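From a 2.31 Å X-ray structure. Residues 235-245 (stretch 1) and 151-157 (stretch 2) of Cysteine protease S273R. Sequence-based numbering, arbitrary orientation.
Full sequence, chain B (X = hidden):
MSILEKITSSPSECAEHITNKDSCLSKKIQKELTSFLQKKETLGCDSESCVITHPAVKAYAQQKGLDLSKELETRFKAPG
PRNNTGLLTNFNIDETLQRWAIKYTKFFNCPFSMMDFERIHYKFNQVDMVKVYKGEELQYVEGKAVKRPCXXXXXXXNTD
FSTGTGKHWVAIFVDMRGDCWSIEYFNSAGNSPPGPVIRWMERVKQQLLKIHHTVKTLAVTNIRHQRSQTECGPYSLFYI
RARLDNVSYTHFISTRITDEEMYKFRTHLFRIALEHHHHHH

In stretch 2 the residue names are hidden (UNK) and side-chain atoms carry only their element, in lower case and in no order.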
# COMPACT_ATOMS: atom_id res chain seq x y z
N TYR B 235 3.60 -22.84 -4.90
CA TYR B 235 4.92 -22.21 -4.81
C TYR B 235 4.93 -20.87 -5.54
O TYR B 235 5.44 -19.87 -5.02
CB TYR B 235 5.99 -23.14 -5.38
CG TYR B 235 6.72 -23.98 -4.36
CD1 TYR B 235 7.66 -23.42 -3.50
CD2 TYR B 235 6.48 -25.35 -4.26
CE1 TYR B 235 8.33 -24.19 -2.57
CE2 TYR B 235 7.15 -26.12 -3.33
CZ TYR B 235 8.07 -25.54 -2.49
OH TYR B 235 8.73 -26.31 -1.57
N SER B 236 4.38 -20.84 -6.76
CA SER B 236 4.41 -19.62 -7.55
C SER B 236 3.55 -18.53 -6.93
O SER B 236 3.93 -17.35 -6.93
CB SER B 236 3.95 -19.91 -8.98
OG SER B 236 4.72 -20.95 -9.56
N LEU B 237 2.38 -18.89 -6.40
CA LEU B 237 1.52 -17.90 -5.77
C LEU B 237 2.11 -17.40 -4.46
O LEU B 237 1.97 -16.22 -4.12
CB LEU B 237 0.13 -18.50 -5.53
CG LEU B 237 -0.79 -18.61 -6.75
CD1 LEU B 237 -2.07 -19.32 -6.37
CD2 LEU B 237 -1.09 -17.23 -7.31
N PHE B 238 2.78 -18.28 -3.71
CA PHE B 238 3.37 -17.87 -2.44
C PHE B 238 4.51 -16.88 -2.65
O PHE B 238 4.71 -15.97 -1.84
CB PHE B 238 3.86 -19.09 -1.66
CG PHE B 238 4.55 -18.75 -0.37
CD1 PHE B 238 3.82 -18.50 0.78
CD2 PHE B 238 5.93 -18.69 -0.30
CE1 PHE B 238 4.45 -18.19 1.97
CE2 PHE B 238 6.57 -18.38 0.89
CZ PHE B 238 5.82 -18.13 2.02
N TYR B 239 5.29 -17.06 -3.72
CA TYR B 239 6.37 -16.13 -4.02
C TYR B 239 5.83 -14.72 -4.23
O TYR B 239 6.36 -13.75 -3.68
CB TYR B 239 7.15 -16.60 -5.24
CG TYR B 239 8.34 -15.72 -5.59
CD1 TYR B 239 9.55 -15.88 -4.94
CD2 TYR B 239 8.24 -14.75 -6.58
CE1 TYR B 239 10.64 -15.08 -5.26
CE2 TYR B 239 9.32 -13.95 -6.91
CZ TYR B 239 10.52 -14.12 -6.24
OH TYR B 239 11.59 -13.33 -6.56
N ILE B 240 4.76 -14.60 -5.03
CA ILE B 240 4.17 -13.29 -5.29
C ILE B 240 3.64 -12.68 -3.99
O ILE B 240 3.84 -11.50 -3.71
CB ILE B 240 3.07 -13.40 -6.36
CG1 ILE B 240 3.68 -13.81 -7.70
CG2 ILE B 240 2.31 -12.08 -6.48
CD1 ILE B 240 2.66 -13.95 -8.82
N ARG B 241 2.96 -13.50 -3.18
CA ARG B 241 2.38 -12.98 -1.94
C ARG B 241 3.47 -12.58 -0.95
O ARG B 241 3.35 -11.55 -0.27
CB ARG B 241 1.45 -14.02 -1.32
CG ARG B 241 0.78 -13.56 -0.03
CD ARG B 241 0.04 -12.25 -0.24
NE ARG B 241 -0.58 -11.76 0.98
CZ ARG B 241 -1.85 -11.98 1.31
NH1 ARG B 241 -2.64 -12.68 0.50
NH2 ARG B 241 -2.34 -11.50 2.45
N ALA B 242 4.54 -13.37 -0.85
CA ALA B 242 5.63 -13.03 0.05
C ALA B 242 6.33 -11.75 -0.38
O ALA B 242 6.68 -10.91 0.46
CB ALA B 242 6.63 -14.18 0.14
N ARG B 243 6.55 -11.57 -1.69
CA ARG B 243 7.16 -10.34 -2.18
C ARG B 243 6.23 -9.15 -1.95
O ARG B 243 6.70 -8.04 -1.67
CB ARG B 243 7.51 -10.46 -3.66
CG ARG B 243 8.50 -11.58 -3.98
CD ARG B 243 9.91 -11.24 -3.55
NE ARG B 243 10.47 -10.13 -4.32
CZ ARG B 243 10.63 -8.90 -3.84
NH1 ARG B 243 10.27 -8.62 -2.60
NH2 ARG B 243 11.14 -7.95 -4.61
N LEU B 244 4.92 -9.37 -2.06
CA LEU B 244 3.96 -8.30 -1.79
C LEU B 244 4.01 -7.88 -0.32
O LEU B 244 3.89 -6.69 -0.01
CB LEU B 244 2.55 -8.75 -2.17
CG LEU B 244 2.19 -8.73 -3.66
CD1 LEU B 244 0.80 -9.31 -3.88
CD2 LEU B 244 2.27 -7.31 -4.20
N ASP B 245 4.18 -8.85 0.58
CA ASP B 245 4.37 -8.56 2.00
C ASP B 245 5.82 -8.26 2.35
O ASP B 245 6.19 -8.34 3.53
CB ASP B 245 3.85 -9.72 2.85
CG ASP B 245 2.34 -9.80 2.85
OD1 ASP B 245 1.69 -8.76 2.59
OD2 ASP B 245 1.80 -10.89 3.11
N UNK B 151 3.18 -0.11 -8.56
CA UNK B 151 4.62 -0.29 -8.43
C UNK B 151 5.01 -1.74 -8.19
O UNK B 151 6.17 -2.02 -7.86
n UNK B 151 4.66 1.36 -5.08
c UNK B 151 5.17 0.61 -7.32
o UNK B 151 3.71 -0.54 -5.80
c UNK B 151 4.45 0.42 -6.00
N UNK B 152 4.07 -2.67 -8.35
CA UNK B 152 4.37 -4.10 -8.31
C UNK B 152 3.59 -4.80 -9.42
O UNK B 152 2.46 -4.42 -9.74
c UNK B 152 5.04 -4.34 -5.90
c UNK B 152 4.03 -4.74 -6.96
o UNK B 152 2.72 -4.33 -6.54
N UNK B 153 4.22 -5.82 -10.00
CA UNK B 153 3.64 -6.59 -11.09
C UNK B 153 3.81 -8.07 -10.79
O UNK B 153 4.89 -8.50 -10.37
c UNK B 153 4.31 -6.23 -12.43
c UNK B 153 3.93 -8.92 -15.07
c UNK B 153 2.84 -8.45 -15.78
c UNK B 153 2.70 -6.56 -14.33
c UNK B 153 4.40 -8.20 -13.99
c UNK B 153 2.23 -7.27 -15.42
c UNK B 153 3.79 -7.01 -13.60
N UNK B 154 2.75 -8.84 -11.00
CA UNK B 154 2.79 -10.26 -10.69
C UNK B 154 2.11 -11.13 -11.73
O UNK B 154 1.05 -10.77 -12.25
N UNK B 155 2.71 -12.27 -12.03
CA UNK B 155 2.15 -13.18 -13.02
C UNK B 155 2.67 -14.58 -12.76
O UNK B 155 3.81 -14.77 -12.34
c UNK B 155 2.48 -12.73 -14.45
s UNK B 155 1.28 -13.25 -15.69
N UNK B 156 1.81 -15.57 -13.01
CA UNK B 156 2.15 -16.98 -12.92
C UNK B 156 1.93 -17.60 -14.28
O UNK B 156 0.85 -17.45 -14.87
c UNK B 156 1.31 -17.70 -11.85
c UNK B 156 1.70 -19.17 -11.77
c UNK B 156 1.47 -17.03 -10.49
N UNK B 157 2.95 -18.30 -14.80
CA UNK B 157 2.89 -18.85 -16.14
C UNK B 157 3.28 -20.32 -16.13
O UNK B 157 3.93 -20.81 -15.20
c UNK B 157 5.29 -17.98 -16.77
c UNK B 157 6.11 -18.85 -17.71
c UNK B 157 3.80 -18.07 -17.10
c UNK B 157 5.75 -16.53 -16.84

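Position 151 precedes the strand and carries four side-chain atoms: two carbons in line, the second bearing one oxygen and one nitrogen. That planar amide end makes it Asn-151. It lies beyond reach of the helix, so this contact places no demand on its side chain.

At position 152 the strand begins. Three side-chain atoms are present, a carbon carrying one oxygen and one carbon, so branched at the first atom. The CB points toward the helix, and the oxygen approaches a methyl of Leu-244. This is Thr-152, whose OG1 lies 3.8 Å from Leu-244 CD2. Beta-branching suits an extended backbone, and the hydroxyl, though buried against a methyl group, is satisfied by a hydrogen bond elsewhere in the structure.

Position 153 has one carbon leading to a ring of six carbons with no oxygen attached, hence Phe-153. Its CB points away from the helix, as alternation along the strand leads one to expect, and the residue is buried, where an apolar ring is at home.

Position 154 has no side-chain atoms at all: Gly-154. Its CA is 6.3 Å from the CA of Ile-240, the shortest spacing in the register. An ideal CB here would point toward the helix and sit 3.3 Å from Ile-240 CG2, a tight fit; without one, the backbone can lie close, with Ile-240 CD1 4.1 Å from Gly-154 C.

Position 155 shows one carbon and then a sulfur, so it is Cys-155. Its CB points away, and the residue is covalently bonded to a group elsewhere in the structure. The helix meets its backbone instead: Ile-240 CD1 is 3.6 Å from Cys-155 N.

Position 156 has three carbons, one carrying the other two. Its CB points toward the helix and its methyls touch Ser-236, Leu-237 and Ile-240. This is Val-156: CG1 comes 3.7 Å from Ser-236 CB, and CG2 3.7 Å from Ile-240 CD1 and 4.1 Å from Leu-237 CD2. A compact beta-branched side chain thus offers methyls to several neighbours.

Position 157 has four carbons forked at the second, identifying Leu-157. It points away and is partly exposed; this contact sets no demand on it.

The helix and strand run nearly antiparallel, at 174°, with axes 8.7 Å apart at closest approach. Ser-236, Ile-240 and Leu-244, spaced four residues apart, pair in register with Val-156, Gly-154 and Thr-152, spaced two apart: about one helical turn matches two strand residues. No hydrogen bond crosses between them. Packing alone joins these surfaces, burying 261 Å², with Val-156 and Ile-240 contributing most.

Stretch 2, residues 151-157: NTFGCVL
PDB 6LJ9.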